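Local coordinates for protein type 3 secretion system regulator YopR (PDB 1Z21) that may regulate assembly of the type III secretion injectisome of Yersinia pestis by controlling secretion or polymerisation of the needle subunit YscF, at residues 50-55 and 100-105; 61-66 and 74-79. All blocks are in the same frame, centred on the assembly; numbering follows the deposited sequence.

Contact 1: residues 50-55 and 100-105; sequences VVPAID and INKELM
K102 reaches from helix 94-107 to the start of helix 52-66, where the methylene groups of its side chain rest against V50 and P52. CB points toward that helix start, and CG, set anti to the backbone carbonyl carbon (chi1 -69°), carries the chain on in extended form. CD is the first atom to meet a partner: K102 CD lies 4.2 Å from P52 CG, and it comes equally near the CG2 methyl of V50. The next methylene makes the closest approach, K102 CE to V50 CG2 at 3.6 Å, with the two side chains crossing obliquely. There the chain bends (chi4 -73°), which swings NZ away from V50; E98 of the same helix is a long, weak ion-pair partner of NZ. Lysine suits this surface position because its stem can pack on apolar groups while its ammonium group continues past them. V50 also lies on Y95, E98 and L99 of the same helix.

The helix start that K102 meets is held by bonds of its own. V51 is the N-cap of helix 52-66, and its O accepts from I54 N and D55 N. P52, in the first turn, suits a place where no backbone N-H need be donated within the helix. V51 N donates to D55 OD2 at 3.0 Å, nearly straight at 163°, from above the carboxylate plane; D55 OD2 is also hydrogen-bonded to Y95 OH. The whole is a helix N-terminus, braced by D55, docked on the flank of another helix, here at the edge of YopR's five-helix core domain.

Contact 2: residues 61-66 and 74-79; sequences SVLQQF and EAILLQ
L63 of helix 52-66 pushes its two methyl groups against L77 and I76, side chains from successive positions of helix 71-82. The interaction across the contact is apolar packing, and no hydrogen bond joins the two segments. The leucine pair makes most of it: the side chains cross at about a right angle, and L63 CD1 sits against the branched end of L77, 4.0 Å from L77 CD1 and about as far from its CG and CD2. L63 CD2 supplies the second point of touch, lying 4.1 Å from L77 CD2. The same methyl meets the other partner, with L63 CD2 and I76 CG2 4.2 Å apart; the two side chains lie alongside each other and run in opposing senses. I76 CG2 stands anti to its own backbone N, which projects this beta-branch methyl toward L63. Leucine suits the central place because its forked end can serve two neighbours at once, whereas the branch of isoleucine at CB offers a methyl close to the backbone.

The backbone bonds of 74-79 include L78 N to E74 O, 3.1 Å, and Q79 N to A75 O, 3.0 Å; Q79 O also accepts from R36 of helix 25-43. Between 61-66 and 74-79 the side-chain contact is hydrocarbon on hydrocarbon, with the CA atoms of L63 and I76 8.4 Å apart.

All three touching residues are buried near the centre of the domain. W73 packs on L63 from within helix 71-82, while R10 and W14 of helix 6-19 adjoin I76. E103 and L107 of helix 94-107 adjoin L77, and helix 25-43 adjoins V62, F66 and Q79, so all five helices have a part around this contact.

Overall arrangement
The two contacts share helix 52-66: contact 1 uses its beginning, contact 2 its later part. From there contact 1 reaches helix 94-107 and contact 2 reaches helix 71-82, the next helix along the chain, so that contact 2 is nested within the loop closed by contact 1. Their centres lie about 13 Å apart, contact 2 near the middle of the chain and contact 1 at its surface. They also touch directly, since E103 and L104 of 100-105 pack on L77 and L78 of 74-79. Three helices are thereby joined pairwise within the all-helical core domain of YopR, which resembles one domain of the secretion regulator YopN.

Contact 1: residues 50-55 and 100-105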
ATOM      1  N   VAL A  50       4.341 -12.835  11.738  1.00 22.84           N
ATOM      2  CA  VAL A  50       4.640 -11.420  11.715  1.00 21.94           C
ATOM      3  C   VAL A  50       5.088 -10.945  13.086  1.00 21.11           C
ATOM      4  O   VAL A  50       4.765 -11.550  14.107  1.00 20.99           O
ATOM      5  CB  VAL A  50       3.447 -10.571  11.234  1.00 21.60           C
ATOM      6  CG1 VAL A  50       3.034 -10.993   9.819  1.00 21.87           C
ATOM      7  CG2 VAL A  50       2.266 -10.647  12.216  1.00 22.38           C
ATOM      8  N   VAL A  51       5.852  -9.860  13.084  1.00 19.91           N
ATOM      9  CA  VAL A  51       6.407  -9.285  14.297  1.00 19.48           C
ATOM     10  C   VAL A  51       5.973  -7.827  14.317  1.00 19.73           C
ATOM     11  O   VAL A  51       6.698  -6.970  13.819  1.00 18.48           O
ATOM     12  CB  VAL A  51       7.946  -9.345  14.301  1.00 19.21           C
ATOM     13  CG1 VAL A  51       8.495  -8.909  15.653  1.00 18.89           C
ATOM     14  CG2 VAL A  51       8.441 -10.724  13.937  1.00 19.40           C
ATOM     15  N   PRO A  52       4.790  -7.544  14.854  1.00 20.25           N
ATOM     16  CA  PRO A  52       4.194  -6.201  14.752  1.00 20.39           C
ATOM     17  C   PRO A  52       5.104  -5.022  15.120  1.00 20.29           C
ATOM     18  O   PRO A  52       5.161  -4.043  14.381  1.00 20.06           O
ATOM     19  CB  PRO A  52       3.014  -6.277  15.716  1.00 20.98           C
ATOM     20  CG  PRO A  52       2.621  -7.695  15.706  1.00 21.42           C
ATOM     21  CD  PRO A  52       3.895  -8.480  15.559  1.00 20.66           C
ATOM     22  N   ALA A  53       5.809  -5.102  16.239  1.00 19.88           N
ATOM     23  CA  ALA A  53       6.604  -3.973  16.713  1.00 19.89           C
ATOM     24  C   ALA A  53       7.747  -3.607  15.768  1.00 19.39           C
ATOM     25  O   ALA A  53       8.212  -2.473  15.774  1.00 20.03           O
ATOM     26  CB  ALA A  53       7.136  -4.239  18.135  1.00 20.65           C
ATOM     27  N   ILE A  54       8.177  -4.572  14.959  1.00 18.48           N
ATOM     28  CA  ILE A  54       9.254  -4.409  13.994  1.00 18.64           C
ATOM     29  C   ILE A  54       8.716  -4.141  12.585  1.00 17.66           C
ATOM     30  O   ILE A  54       9.155  -3.211  11.912  1.00 17.70           O
ATOM     31  CB  ILE A  54      10.116  -5.685  13.993  1.00 18.89           C
ATOM     32  CG1 ILE A  54      10.745  -5.903  15.374  1.00 20.86           C
ATOM     33  CG2 ILE A  54      11.160  -5.647  12.895  1.00 19.70           C
ATOM     34  CD1 ILE A  54      11.740  -4.868  15.783  1.00 22.55           C
ATOM     35  N   ASP A  55       7.749  -4.947  12.169  1.00 16.76           N
ATOM     36  CA  ASP A  55       7.280  -4.966  10.792  1.00 16.31           C
ATOM     37  C   ASP A  55       6.346  -3.810  10.451  1.00 16.51           C
ATOM     38  O   ASP A  55       6.340  -3.336   9.321  1.00 16.72           O
ATOM     39  CB  ASP A  55       6.554  -6.274  10.486  1.00 15.96           C
ATOM     40  CG  ASP A  55       7.475  -7.475  10.450  1.00 16.09           C
ATOM     41  OD1 ASP A  55       8.695  -7.309  10.256  1.00 16.43           O
ATOM     42  OD2 ASP A  55       7.030  -8.633  10.584  1.00 16.79           O
ATOM     43  N   ILE A 100      -0.477  -6.351   6.380  1.00 16.18           N
ATOM     44  CA  ILE A 100      -1.361  -5.347   5.821  1.00 15.80           C
ATOM     45  C   ILE A 100      -2.633  -5.278   6.626  1.00 15.74           C
ATOM     46  O   ILE A 100      -3.110  -4.202   6.983  1.00 15.16           O
ATOM     47  CB  ILE A 100      -1.660  -5.653   4.343  1.00 16.15           C
ATOM     48  CG1 ILE A 100      -0.426  -5.314   3.508  1.00 16.23           C
ATOM     49  CG2 ILE A 100      -2.883  -4.858   3.868  1.00 16.04           C
ATOM     50  CD1 ILE A 100      -0.558  -5.693   2.041  1.00 17.18           C
ATOM     51  N   ASN A 101      -3.179  -6.439   6.941  1.00 15.85           N
ATOM     52  CA  ASN A 101      -4.404  -6.477   7.698  1.00 16.88           C
ATOM     53  C   ASN A 101      -4.249  -5.903   9.117  1.00 16.45           C
ATOM     54  O   ASN A 101      -5.165  -5.269   9.609  1.00 15.97           O
ATOM     55  CB  ASN A 101      -5.000  -7.883   7.642  1.00 17.78           C
ATOM     56  CG  ASN A 101      -5.543  -8.221   6.225  1.00 21.05           C
ATOM     57  OD1 ASN A 101      -6.359  -7.471   5.655  1.00 24.69           O
ATOM     58  ND2 ASN A 101      -5.065  -9.317   5.647  1.00 27.24           N
ATOM     59  N   LYS A 102      -3.085  -6.078   9.739  1.00 16.14           N
ATOM     60  CA  LYS A 102      -2.834  -5.477  11.052  1.00 16.29           C
ATOM     61  C   LYS A 102      -2.766  -3.951  10.968  1.00 15.57           C
ATOM     62  O   LYS A 102      -3.312  -3.258  11.820  1.00 15.93           O
ATOM     63  CB  LYS A 102      -1.561  -6.051  11.686  1.00 17.04           C
ATOM     64  CG  LYS A 102      -1.714  -7.495  12.094  1.00 19.41           C
ATOM     65  CD  LYS A 102      -0.717  -7.901  13.111  1.00 21.83           C
ATOM     66  CE  LYS A 102      -0.851  -9.372  13.449  1.00 22.68           C
ATOM     67  NZ  LYS A 102      -2.060  -9.639  14.258  1.00 24.05           N
ATOM     68  N   GLU A 103      -2.114  -3.420   9.934  1.00 14.56           N
ATOM     69  CA  GLU A 103      -2.109  -1.968   9.711  1.00 13.68           C
ATOM     70  C   GLU A 103      -3.501  -1.427   9.401  1.00 13.61           C
ATOM     71  O   GLU A 103      -3.858  -0.362   9.876  1.00 13.09           O
ATOM     72  CB  GLU A 103      -1.132  -1.572   8.600  1.00 13.84           C
ATOM     73  CG  GLU A 103      -1.052  -0.063   8.320  1.00 11.94           C
ATOM     74  CD  GLU A 103      -0.610   0.783   9.518  1.00 14.92           C
ATOM     75  OE1 GLU A 103       0.028   0.249  10.453  1.00 14.29           O
ATOM     76  OE2 GLU A 103      -0.887   2.000   9.513  1.00 14.85           O
ATOM     77  N   LEU A 104      -4.294  -2.150   8.610  1.00 13.64           N
ATOM     78  CA  LEU A 104      -5.637  -1.691   8.299  1.00 13.82           C
ATOM     79  C   LEU A 104      -6.476  -1.602   9.581  1.00 14.23           C
ATOM     80  O   LEU A 104      -7.273  -0.695   9.728  1.00 13.59           O
ATOM     81  CB  LEU A 104      -6.313  -2.574   7.245  1.00 13.54           C
ATOM     82  CG  LEU A 104      -5.791  -2.349   5.823  1.00 14.61           C
ATOM     83  CD1 LEU A 104      -6.283  -3.427   4.902  1.00 16.16           C
ATOM     84  CD2 LEU A 104      -6.213  -1.006   5.280  1.00 14.17           C
ATOM     85  N   MET A 105      -6.251  -2.521  10.515  1.00 15.47           N
ATOM     86  CA  MET A 105      -6.981  -2.505  11.786  1.00 17.03           C
ATOM     87  C   MET A 105      -6.617  -1.262  12.578  1.00 17.34           C
ATOM     88  O   MET A 105      -7.475  -0.672  13.214  1.00 17.48           O
ATOM     89  CB  MET A 105      -6.705  -3.788  12.579  1.00 17.58           C
ATOM     90  CG  MET A 105      -7.351  -3.862  13.962  1.00 19.64           C
ATOM     91  SD  MET A 105      -9.110  -4.071  13.827  1.00 24.03           S
ATOM     92  CE  MET A 105      -9.234  -5.844  13.681  1.00 24.19           C
TER

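Contact 2: residues 61-66 and 74-79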
ATOM      1  N   SER A  61       6.886   2.965   6.868  1.00 17.09           N
ATOM      2  CA  SER A  61       8.002   3.680   6.256  1.00 18.02           C
ATOM      3  C   SER A  61       7.967   3.583   4.732  1.00 17.86           C
ATOM      4  O   SER A  61       8.194   4.576   4.033  1.00 17.83           O
ATOM      5  CB  SER A  61       9.331   3.142   6.776  1.00 18.68           C
ATOM      6  OG  SER A  61      10.376   3.813   6.130  1.00 20.77           O
ATOM      7  N   VAL A  62       7.666   2.386   4.232  1.00 17.33           N
ATOM      8  CA  VAL A  62       7.464   2.166   2.802  1.00 17.31           C
ATOM      9  C   VAL A  62       6.270   2.983   2.279  1.00 16.95           C
ATOM     10  O   VAL A  62       6.380   3.667   1.268  1.00 17.03           O
ATOM     11  CB  VAL A  62       7.277   0.669   2.456  1.00 17.44           C
ATOM     12  CG1 VAL A  62       7.010   0.501   0.959  1.00 17.47           C
ATOM     13  CG2 VAL A  62       8.510  -0.146   2.864  1.00 18.22           C
ATOM     14  N   LEU A  63       5.134   2.931   2.964  1.00 17.04           N
ATOM     15  CA  LEU A  63       3.967   3.688   2.516  1.00 17.27           C
ATOM     16  C   LEU A  63       4.295   5.176   2.402  1.00 17.58           C
ATOM     17  O   LEU A  63       3.904   5.823   1.422  1.00 17.02           O
ATOM     18  CB  LEU A  63       2.776   3.479   3.460  1.00 16.75           C
ATOM     19  CG  LEU A  63       2.181   2.066   3.534  1.00 17.05           C
ATOM     20  CD1 LEU A  63       1.034   2.035   4.522  1.00 16.22           C
ATOM     21  CD2 LEU A  63       1.717   1.551   2.174  1.00 18.98           C
ATOM     22  N   GLN A  64       5.032   5.698   3.390  1.00 18.17           N
ATOM     23  CA  GLN A  64       5.410   7.117   3.449  1.00 19.32           C
ATOM     24  C   GLN A  64       6.319   7.547   2.302  1.00 19.43           C
ATOM     25  O   GLN A  64       6.356   8.728   1.962  1.00 19.78           O
ATOM     26  CB  GLN A  64       6.106   7.429   4.785  1.00 19.86           C
ATOM     27  CG  GLN A  64       6.427   8.923   5.018  1.00 23.21           C
ATOM     28  CD  GLN A  64       5.195   9.816   4.936  1.00 27.36           C
ATOM     29  OE1 GLN A  64       5.170  10.807   4.188  1.00 30.51           O
ATOM     30  NE2 GLN A  64       4.170   9.464   5.691  1.00 31.44           N
ATOM     31  N   GLN A  65       7.061   6.608   1.721  1.00 19.40           N
ATOM     32  CA  GLN A  65       7.903   6.900   0.559  1.00 20.10           C
ATOM     33  C   GLN A  65       7.084   7.413  -0.624  1.00 19.65           C
ATOM     34  O   GLN A  65       7.601   8.150  -1.476  1.00 20.37           O
ATOM     35  CB  GLN A  65       8.682   5.656   0.103  1.00 20.89           C
ATOM     36  CG  GLN A  65       9.882   5.244   0.977  1.00 24.42           C
ATOM     37  CD  GLN A  65      10.427   3.851   0.616  1.00 28.60           C
ATOM     38  OE1 GLN A  65      10.288   3.398  -0.523  1.00 32.94           O
ATOM     39  NE2 GLN A  65      11.028   3.173   1.587  1.00 30.78           N
ATOM     40  N   PHE A  66       5.821   7.003  -0.677  1.00 18.68           N
ATOM     41  CA  PHE A  66       4.946   7.251  -1.827  1.00 18.25           C
ATOM     42  C   PHE A  66       3.827   8.247  -1.548  1.00 18.35           C
ATOM     43  O   PHE A  66       3.522   9.084  -2.395  1.00 18.29           O
ATOM     44  CB  PHE A  66       4.350   5.929  -2.302  1.00 18.34           C
ATOM     45  CG  PHE A  66       5.370   4.989  -2.855  1.00 18.46           C
ATOM     46  CD1 PHE A  66       5.825   5.144  -4.159  1.00 19.08           C
ATOM     47  CD2 PHE A  66       5.911   3.986  -2.071  1.00 18.47           C
ATOM     48  CE1 PHE A  66       6.786   4.305  -4.678  1.00 20.53           C
ATOM     49  CE2 PHE A  66       6.881   3.132  -2.595  1.00 19.79           C
ATOM     50  CZ  PHE A  66       7.316   3.298  -3.898  1.00 20.69           C
ATOM     51  N   GLU A  74      -4.957   3.535   3.131  1.00 14.16           N
ATOM     52  CA  GLU A  74      -5.980   2.497   3.182  1.00 14.77           C
ATOM     53  C   GLU A  74      -6.281   1.953   1.791  1.00 13.86           C
ATOM     54  O   GLU A  74      -6.319   0.757   1.597  1.00 13.15           O
ATOM     55  CB  GLU A  74      -7.255   3.038   3.820  1.00 15.40           C
ATOM     56  CG  GLU A  74      -7.108   3.307   5.311  1.00 18.26           C
ATOM     57  CD  GLU A  74      -8.224   4.160   5.880  1.00 22.86           C
ATOM     58  OE1 GLU A  74      -9.044   4.694   5.106  1.00 24.20           O
ATOM     59  OE2 GLU A  74      -8.267   4.297   7.115  1.00 28.37           O
ATOM     60  N   ALA A  75      -6.443   2.845   0.819  1.00 13.43           N
ATOM     61  CA  ALA A  75      -6.689   2.426  -0.564  1.00 12.92           C
ATOM     62  C   ALA A  75      -5.518   1.658  -1.144  1.00 13.13           C
ATOM     63  O   ALA A  75      -5.700   0.626  -1.786  1.00 13.60           O
ATOM     64  CB  ALA A  75      -6.994   3.641  -1.425  1.00 12.79           C
ATOM     65  N   ILE A  76      -4.312   2.176  -0.940  1.00 12.84           N
ATOM     66  CA  ILE A  76      -3.107   1.521  -1.412  1.00 12.77           C
ATOM     67  C   ILE A  76      -2.965   0.124  -0.807  1.00 12.67           C
ATOM     68  O   ILE A  76      -2.735  -0.829  -1.525  1.00 12.06           O
ATOM     69  CB  ILE A  76      -1.856   2.392  -1.143  1.00 12.91           C
ATOM     70  CG1 ILE A  76      -1.870   3.646  -2.046  1.00 12.49           C
ATOM     71  CG2 ILE A  76      -0.566   1.583  -1.320  1.00 13.99           C
ATOM     72  CD1 ILE A  76      -1.591   3.398  -3.525  1.00 13.21           C
ATOM     73  N   LEU A  77      -3.122   0.009   0.506  1.00 12.66           N
ATOM     74  CA  LEU A  77      -2.963  -1.269   1.205  1.00 12.58           C
ATOM     75  C   LEU A  77      -3.921  -2.330   0.662  1.00 13.28           C
ATOM     76  O   LEU A  77      -3.511  -3.446   0.375  1.00 13.67           O
ATOM     77  CB  LEU A  77      -3.150  -1.094   2.733  1.00 12.24           C
ATOM     78  CG  LEU A  77      -1.955  -0.465   3.472  1.00 13.30           C
ATOM     79  CD1 LEU A  77      -2.350  -0.098   4.899  1.00 14.93           C
ATOM     80  CD2 LEU A  77      -0.771  -1.397   3.452  1.00 13.92           C
ATOM     81  N   LEU A  78      -5.185  -1.952   0.504  1.00 14.10           N
ATOM     82  CA  LEU A  78      -6.208  -2.840  -0.032  1.00 14.81           C
ATOM     83  C   LEU A  78      -5.860  -3.247  -1.464  1.00 15.51           C
ATOM     84  O   LEU A  78      -5.957  -4.414  -1.817  1.00 16.27           O
ATOM     85  CB  LEU A  78      -7.591  -2.187   0.055  1.00 15.67           C
ATOM     86  CG  LEU A  78      -8.100  -2.110   1.503  1.00 16.26           C
ATOM     87  CD1 LEU A  78      -9.290  -1.193   1.658  1.00 18.45           C
ATOM     88  CD2 LEU A  78      -8.443  -3.479   2.019  1.00 18.80           C
ATOM     89  N   GLN A  79      -5.397  -2.303  -2.271  1.00 15.94           N
ATOM     90  CA  GLN A  79      -5.053  -2.633  -3.654  1.00 16.40           C
ATOM     91  C   GLN A  79      -3.803  -3.512  -3.751  1.00 16.78           C
ATOM     92  O   GLN A  79      -3.754  -4.421  -4.558  1.00 16.75           O
ATOM     93  CB  GLN A  79      -4.923  -1.369  -4.504  1.00 16.77           C
ATOM     94  CG  GLN A  79      -4.714  -1.660  -6.006  1.00 17.01           C
ATOM     95  CD  GLN A  79      -5.897  -2.375  -6.648  1.00 18.78           C
ATOM     96  OE1 GLN A  79      -7.052  -2.164  -6.251  1.00 19.67           O
ATOM     97  NE2 GLN A  79      -5.617  -3.211  -7.652  1.00 17.66           N
TER